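Local coordinates for lipoprotein LpqN (Mycobacterium tuberculosis, PDB 6MNA) that takes part in cell envelope biogenesis, interacts with the periplasmic domains of the mycolate transporters MmpL3 and MmpL11, and is required for intracellular survival, at residues V122-K127 / Q200-A205; P142-N147 / V183-V188. All coordinates share one frame; numbering follows the deposited sequence.

Contact 1. Residues V122-K127 / Q200-A205. With U2D (6-O-decanoyl-alpha-D-glucopyranose), chain B.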
loop_
_atom_site.group_PDB
_atom_site.type_symbol
_atom_site.label_atom_id
_atom_site.label_comp_id
_atom_site.label_asym_id
_atom_site.label_seq_id
_atom_site.Cartn_x
_atom_site.Cartn_y
_atom_site.Cartn_z
ATOM N N VAL A 122 1.829 -3.502 -5.464
ATOM C CA VAL A 122 2.798 -4.192 -4.638
ATOM C C VAL A 122 2.333 -4.068 -3.197
ATOM O O VAL A 122 1.856 -3.018 -2.774
ATOM C CB VAL A 122 4.186 -3.568 -4.857
ATOM C CG1 VAL A 122 5.035 -3.693 -3.645
ATOM C CG2 VAL A 122 4.836 -4.195 -6.117
ATOM N N ALA A 123 2.527 -5.116 -2.427
ATOM C CA ALA A 123 2.174 -5.105 -1.017
ATOM C C ALA A 123 3.418 -5.120 -0.136
ATOM O O ALA A 123 4.453 -5.730 -0.478
ATOM C CB ALA A 123 1.271 -6.291 -0.694
ATOM N N ILE A 124 3.331 -4.428 0.990
ATOM C CA ILE A 124 4.345 -4.414 2.026
ATOM C C ILE A 124 3.657 -4.643 3.372
ATOM O O ILE A 124 2.615 -4.052 3.644
ATOM C CB ILE A 124 5.110 -3.090 2.087
ATOM C CG1 ILE A 124 5.602 -2.659 0.697
ATOM C CG2 ILE A 124 6.254 -3.218 3.096
ATOM C CD1 ILE A 124 6.048 -1.222 0.669
ATOM N N LEU A 125 4.214 -5.511 4.201
ATOM C CA LEU A 125 3.607 -5.751 5.510
ATOM C C LEU A 125 4.682 -5.579 6.566
ATOM O O LEU A 125 5.740 -6.239 6.516
ATOM C CB LEU A 125 2.997 -7.152 5.587
ATOM C CG LEU A 125 1.730 -7.516 6.381
ATOM C CD1 LEU A 125 1.835 -8.840 7.126
ATOM C CD2 LEU A 125 1.154 -6.408 7.260
ATOM N N SER A 126 4.417 -4.704 7.509
ATOM C CA SER A 126 5.347 -4.423 8.580
ATOM C C SER A 126 4.708 -4.710 9.930
ATOM O O SER A 126 3.502 -4.532 10.105
ATOM C CB SER A 126 5.783 -2.998 8.569
ATOM O OG SER A 126 6.340 -2.670 7.327
ATOM N N LYS A 127 5.555 -5.090 10.885
ATOM C CA LYS A 127 5.165 -5.332 12.268
ATOM C C LYS A 127 5.770 -4.236 13.126
ATOM O O LYS A 127 6.991 -4.065 13.144
ATOM C CB LYS A 127 5.644 -6.701 12.751
ATOM C CG LYS A 127 5.110 -7.080 14.105
ATOM C CD LYS A 127 5.730 -8.423 14.516
ATOM C CE LYS A 127 5.224 -8.852 15.844
ATOM N NZ LYS A 127 5.836 -10.186 16.223
ATOM N N GLN A 200 0.645 -1.988 3.505
ATOM C CA GLN A 200 0.518 -0.934 2.494
ATOM C C GLN A 200 0.395 -1.591 1.130
ATOM O O GLN A 200 1.126 -2.531 0.801
ATOM C CB GLN A 200 1.669 0.025 2.550
ATOM C CG GLN A 200 1.696 0.817 3.873
ATOM C CD GLN A 200 2.561 2.054 3.841
ATOM O OE1 GLN A 200 3.763 1.974 3.657
ATOM N NE2 GLN A 200 1.939 3.216 4.020
ATOM N N LEU A 201 -0.544 -1.084 0.343
ATOM C CA LEU A 201 -0.784 -1.546 -1.021
ATOM C C LEU A 201 -0.466 -0.373 -1.929
ATOM O O LEU A 201 -1.139 0.661 -1.845
ATOM C CB LEU A 201 -2.195 -2.032 -1.189
ATOM C CG LEU A 201 -2.702 -3.092 -0.233
ATOM C CD1 LEU A 201 -4.119 -3.448 -0.490
ATOM C CD2 LEU A 201 -1.822 -4.271 -0.391
ATOM N N ASN A 202 0.589 -0.507 -2.743
ATOM C CA ASN A 202 1.146 0.592 -3.519
ATOM C C ASN A 202 0.877 0.353 -4.998
ATOM O O ASN A 202 1.457 -0.552 -5.601
ATOM C CB ASN A 202 2.647 0.723 -3.295
ATOM C CG ASN A 202 3.000 1.112 -1.879
ATOM O OD1 ASN A 202 2.280 1.867 -1.243
ATOM N ND2 ASN A 202 4.119 0.620 -1.394
ATOM N N ALA A 203 0.088 1.212 -5.609
ATOM C CA ALA A 203 -0.325 1.004 -6.986
ATOM C C ALA A 203 0.342 2.066 -7.836
ATOM O O ALA A 203 0.468 3.232 -7.413
ATOM C CB ALA A 203 -1.843 1.044 -7.119
ATOM N N ASP A 204 0.769 1.675 -9.038
ATOM C CA ASP A 204 1.523 2.591 -9.880
ATOM C C ASP A 204 1.345 2.210 -11.342
ATOM O O ASP A 204 1.443 1.039 -11.684
ATOM C CB ASP A 204 3.000 2.578 -9.495
ATOM C CG ASP A 204 3.878 3.284 -10.521
ATOM O OD1 ASP A 204 3.676 4.486 -10.722
ATOM O OD2 ASP A 204 4.765 2.641 -11.130
ATOM N N ALA A 205 1.056 3.199 -12.194
ATOM C CA ALA A 205 0.928 2.913 -13.614
ATOM C C ALA A 205 1.084 4.220 -14.364
ATOM O O ALA A 205 0.936 5.306 -13.797
ATOM C CB ALA A 205 -0.415 2.280 -13.972
HETATM C C1 U2D B . -7.198 10.809 -8.660
HETATM C C2 U2D B . -7.915 11.494 -7.424
HETATM C C3 U2D B . -8.502 10.426 -6.447
HETATM C C4 U2D B . -8.866 9.259 -7.322
HETATM C C5 U2D B . -7.445 8.696 -7.707
HETATM C C6 U2D B . -7.425 7.645 -8.799
HETATM C CAX U2D B . -6.137 5.791 -7.996
HETATM C CAY U2D B . -6.136 4.712 -9.063
HETATM C CAZ U2D B . -6.789 3.420 -8.576
HETATM C CBA U2D B . -5.883 2.612 -7.664
HETATM C CBB U2D B . -6.288 2.706 -6.166
HETATM C CBC U2D B . -5.338 1.650 -5.594
HETATM C CBD U2D B . -5.390 1.742 -4.095
HETATM C CBE U2D B . -4.206 0.857 -3.558
HETATM C CBF U2D B . -4.493 -0.568 -4.003
HETATM C CBG U2D B . -5.855 -1.085 -3.468
HETATM O O11 U2D B . -7.275 5.625 -7.148
HETATM O O2 U2D B . -7.045 12.346 -6.654
HETATM O O3 U2D B . -9.589 10.941 -5.630
HETATM O O4 U2D B . -9.660 8.273 -6.635
HETATM O O5 U2D B . -6.477 9.697 -8.184
HETATM O O6 U2D B . -6.125 7.058 -8.677
#
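Val-122 and Asn-202 face each other as a hydrogen-bonded pair where strands 120-130 and 195-206 run side by side in the large antiparallel sheet of LpqN, consistent with the Mog1p/PsbP clan in which the LpqN family is placed. Their backbones exchange two bonds: Asn-202 N reaches Val-122 O at 2.8 Å almost straight on, whereas Val-122 N meets Asn-202 O from a position tilted 33° from the carbonyl plane. Two residues further along, Ile-124 and Gln-200 form the second such pair, and here both donors lie in the carbonyl planes. Ala-123 and Leu-201 sit between them as a non-hydrogen-bonded pair, with CA atoms 4.6 Å apart; Ala-123 CA lies 3.3 Å from Gln-200 O in a CA-H...O contact.

The side chain of Leu-201 leaves the sheet on the same face as Ala-123. Its CB packs against CBF of the decanoyl glucose, 3.9 Å away. At CG the chain forks: CD1 continues to the terminal methyl CBG of the acyl chain, and CD2 turns back over the neighbouring strand to touch Ala-123 CB at 3.7 Å. Chi1 of -54° sets CG anti to the carbonyl carbon, and from there chi2 of 178° directs the two methyls. Helix 210-223 packs on the same face, Ile-220 on Leu-201 and Leu-213 on Ala-203, and Ala-203 CB touches CBC of the lipid at 3.9 Å, consistent with a tail held between sheet and helix.

The face bearing Val-122, Ile-124, Gln-200 and Asn-202 is more polar. Gln-200 NE2 is hydrogen-bonded to Thr-187 OG1, and Asn-202 OD1 accepts a hydrogen bond from Gln-185 NE2. The other end of the Asn-202 amide turns to the adjacent strand, where ND2 lies 3.4 Å from Ile-124 CD1.

Contact 2. Residues P142-N147 / V183-V188; sequences PGELKN and VAQKTV. With U2D (6-O-decanoyl-alpha-D-glucopyranose), chain B.
The short helix 142-146 packs against strand 179-192 on the face of the sheet that carries Val-183 and Gln-185, running nearly antiparallel to it, with the two segment axes 9.1 Å apart at their closest. Leu-145 supplies the apolar part of the interface. Its CD1 lies 4.0 Å from Val-183 CG1 and close to the backbone at Ala-184 CA, while CD2 rests on Gln-185 CB.

In this helix-on-sheet layer of the LpqN fold, the Ala-184 side chain points the other way, its CB 3.4 Å from CBB of the decanoyl chain, so one strand separates helix from lipid. Beyond Leu-145 the contact becomes polar. Gln-185 is fully extended, with CG anti to the backbone N (chi1 179°), and this carries its amide out to Glu-144. NE2 donates to Glu-144 OE2 at 3.1 Å, in the plane of its own amide but from above the carboxylate, the two planes being 71° apart. The stronger acceptor for NE2 is Asn-202 OD1. On the carbonyl side, Gln-185 OE1 is within 3.0 Å of one water shared with Glu-144 OE2, and takes a bond from another water that itself accepts from Leu-145 N at 2.8 Å.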
loop_
_atom_site.group_PDB
_atom_site.type_symbol
_atom_site.label_atom_id
_atom_site.label_comp_id
_atom_site.label_asym_id
_atom_site.label_seq_id
_atom_site.Cartn_x
_atom_site.Cartn_y
_atom_site.Cartn_z
ATOM N N PRO A 142 -1.059 9.744 4.534
ATOM C CA PRO A 142 -0.942 10.573 3.311
ATOM C C PRO A 142 0.458 11.088 3.013
ATOM O O PRO A 142 0.748 11.413 1.843
ATOM C CB PRO A 142 -1.902 11.740 3.580
ATOM C CG PRO A 142 -2.844 11.281 4.614
ATOM C CD PRO A 142 -2.032 10.289 5.473
ATOM N N GLY A 143 1.349 11.148 4.019
ATOM C CA GLY A 143 2.568 11.932 3.874
ATOM C C GLY A 143 3.469 11.437 2.763
ATOM O O GLY A 143 4.018 12.232 1.991
ATOM N N GLU A 144 3.630 10.123 2.659
ATOM C CA GLU A 144 4.549 9.564 1.684
ATOM C C GLU A 144 4.179 9.954 0.253
ATOM O O GLU A 144 5.024 10.447 -0.505
ATOM C CB GLU A 144 4.602 8.051 1.821
ATOM C CG GLU A 144 5.465 7.377 0.751
ATOM C CD GLU A 144 5.536 5.863 0.916
ATOM O OE1 GLU A 144 6.254 5.203 0.135
ATOM O OE2 GLU A 144 4.852 5.331 1.819
ATOM N N LEU A 145 2.947 9.675 -0.177
ATOM C CA LEU A 145 2.579 10.078 -1.531
ATOM C C LEU A 145 2.641 11.591 -1.685
ATOM O O LEU A 145 3.036 12.098 -2.743
ATOM C CB LEU A 145 1.187 9.595 -1.900
ATOM C CG LEU A 145 0.905 8.122 -2.017
ATOM C CD1 LEU A 145 -0.036 7.889 -3.127
ATOM C CD2 LEU A 145 2.158 7.246 -2.145
ATOM N N LYS A 146 2.223 12.333 -0.661
ATOM C CA LYS A 146 2.216 13.785 -0.800
ATOM C C LYS A 146 3.620 14.351 -0.991
ATOM O O LYS A 146 3.750 15.445 -1.559
ATOM C CB LYS A 146 1.522 14.440 0.393
ATOM C CG LYS A 146 0.022 14.244 0.366
ATOM C CD LYS A 146 -0.698 14.827 1.569
ATOM C CE LYS A 146 -0.427 16.318 1.772
ATOM N NZ LYS A 146 -1.023 16.821 3.046
ATOM N N ASN A 147 4.674 13.628 -0.583
ATOM C CA ASN A 147 6.055 14.068 -0.798
ATOM C C ASN A 147 6.622 13.674 -2.157
ATOM O O ASN A 147 7.784 13.978 -2.445
ATOM C CB ASN A 147 6.987 13.505 0.281
ATOM C CG ASN A 147 6.701 14.070 1.630
ATOM O OD1 ASN A 147 6.098 15.127 1.753
ATOM N ND2 ASN A 147 7.118 13.357 2.669
ATOM N N VAL A 183 -0.667 7.084 -9.153
ATOM C CA VAL A 183 -0.169 6.321 -7.990
ATOM C C VAL A 183 -1.266 6.334 -6.943
ATOM O O VAL A 183 -2.060 7.283 -6.842
ATOM C CB VAL A 183 1.132 6.935 -7.486
ATOM C CG1 VAL A 183 0.921 8.395 -7.023
ATOM C CG2 VAL A 183 1.768 6.062 -6.385
ATOM N N ALA A 184 -1.337 5.261 -6.173
ATOM C CA ALA A 184 -2.283 5.254 -5.077
ATOM C C ALA A 184 -1.696 4.362 -4.003
ATOM O O ALA A 184 -0.893 3.469 -4.284
ATOM C CB ALA A 184 -3.661 4.757 -5.480
ATOM N N GLN A 185 -2.099 4.629 -2.772
ATOM C CA GLN A 185 -1.643 3.815 -1.658
ATOM C C GLN A 185 -2.805 3.624 -0.689
ATOM O O GLN A 185 -3.464 4.597 -0.313
ATOM C CB GLN A 185 -0.469 4.469 -0.976
ATOM C CG GLN A 185 0.032 3.676 0.190
ATOM C CD GLN A 185 1.180 4.354 0.851
ATOM O OE1 GLN A 185 1.021 5.410 1.462
ATOM N NE2 GLN A 185 2.355 3.736 0.765
ATOM N N LYS A 186 -3.082 2.370 -0.346
ATOM C CA LYS A 186 -3.980 2.051 0.762
ATOM C C LYS A 186 -3.148 1.525 1.919
ATOM O O LYS A 186 -2.315 0.627 1.738
ATOM C CB LYS A 186 -5.036 1.040 0.337
ATOM C CG LYS A 186 -6.087 0.742 1.411
ATOM C CD LYS A 186 -7.259 -0.083 0.821
ATOM C CE LYS A 186 -8.566 0.249 1.534
ATOM N NZ LYS A 186 -9.782 -0.367 0.929
ATOM N N THR A 187 -3.355 2.105 3.098
ATOM C CA THR A 187 -2.669 1.682 4.313
ATOM C C THR A 187 -3.715 1.083 5.238
ATOM O O THR A 187 -4.755 1.697 5.477
ATOM C CB THR A 187 -1.978 2.873 5.000
ATOM O OG1 THR A 187 -0.988 3.464 4.121
ATOM C CG2 THR A 187 -1.291 2.472 6.298
ATOM N N VAL A 188 -3.457 -0.126 5.728
ATOM C CA VAL A 188 -4.388 -0.804 6.622
ATOM C C VAL A 188 -3.666 -1.050 7.936
ATOM O O VAL A 188 -2.539 -1.560 7.935
ATOM C CB VAL A 188 -4.875 -2.156 6.068
ATOM C CG1 VAL A 188 -5.966 -2.690 6.952
ATOM C CG2 VAL A 188 -5.285 -2.094 4.624
HETATM C C1 U2D B . -7.198 10.809 -8.660
HETATM C C2 U2D B . -7.915 11.494 -7.424
HETATM C C3 U2D B . -8.502 10.426 -6.447
HETATM C C4 U2D B . -8.866 9.259 -7.322
HETATM C C5 U2D B . -7.445 8.696 -7.707
HETATM C C6 U2D B . -7.425 7.645 -8.799
HETATM C CAX U2D B . -6.137 5.791 -7.996
HETATM C CAY U2D B . -6.136 4.712 -9.063
HETATM C CAZ U2D B . -6.789 3.420 -8.576
HETATM C CBA U2D B . -5.883 2.612 -7.664
HETATM C CBB U2D B . -6.288 2.706 -6.166
HETATM C CBC U2D B . -5.338 1.650 -5.594
HETATM C CBD U2D B . -5.390 1.742 -4.095
HETATM C CBE U2D B . -4.206 0.857 -3.558
HETATM C CBF U2D B . -4.493 -0.568 -4.003
HETATM C CBG U2D B . -5.855 -1.085 -3.468
HETATM O O11 U2D B . -7.275 5.625 -7.148
HETATM O O2 U2D B . -7.045 12.346 -6.654
HETATM O O3 U2D B . -9.589 10.941 -5.630
HETATM O O4 U2D B . -9.660 8.273 -6.635
HETATM O O5 U2D B . -6.477 9.697 -8.184
HETATM O O6 U2D B . -6.125 7.058 -8.677
HETATM O O HOH W 1 2.898 5.893 3.798
HETATM O O HOH W 2 1.060 8.137 1.103
#

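How the contacts relate
The two contacts meet on adjacent strands of one sheet, their centres about 10 Å apart. Strand 179-192, which contact 2 uses, turns directly into strand 195-206 of contact 1. The backbones are joined where Ala-203 N lies 2.8 Å from Ala-184 O, and the side chains where Asn-202 OD1 lies 2.7 Å from Gln-185 NE2. That amide pair connects the polar face of contact 1 to the helix 142-146. On the opposite face, Leu-201 and Ala-203 from contact 1 and Ala-184 from contact 2 line the same decanoyl chain; the decanoyl glucose is also hydrogen-bonded to Ser-154 N and Gly-171 O.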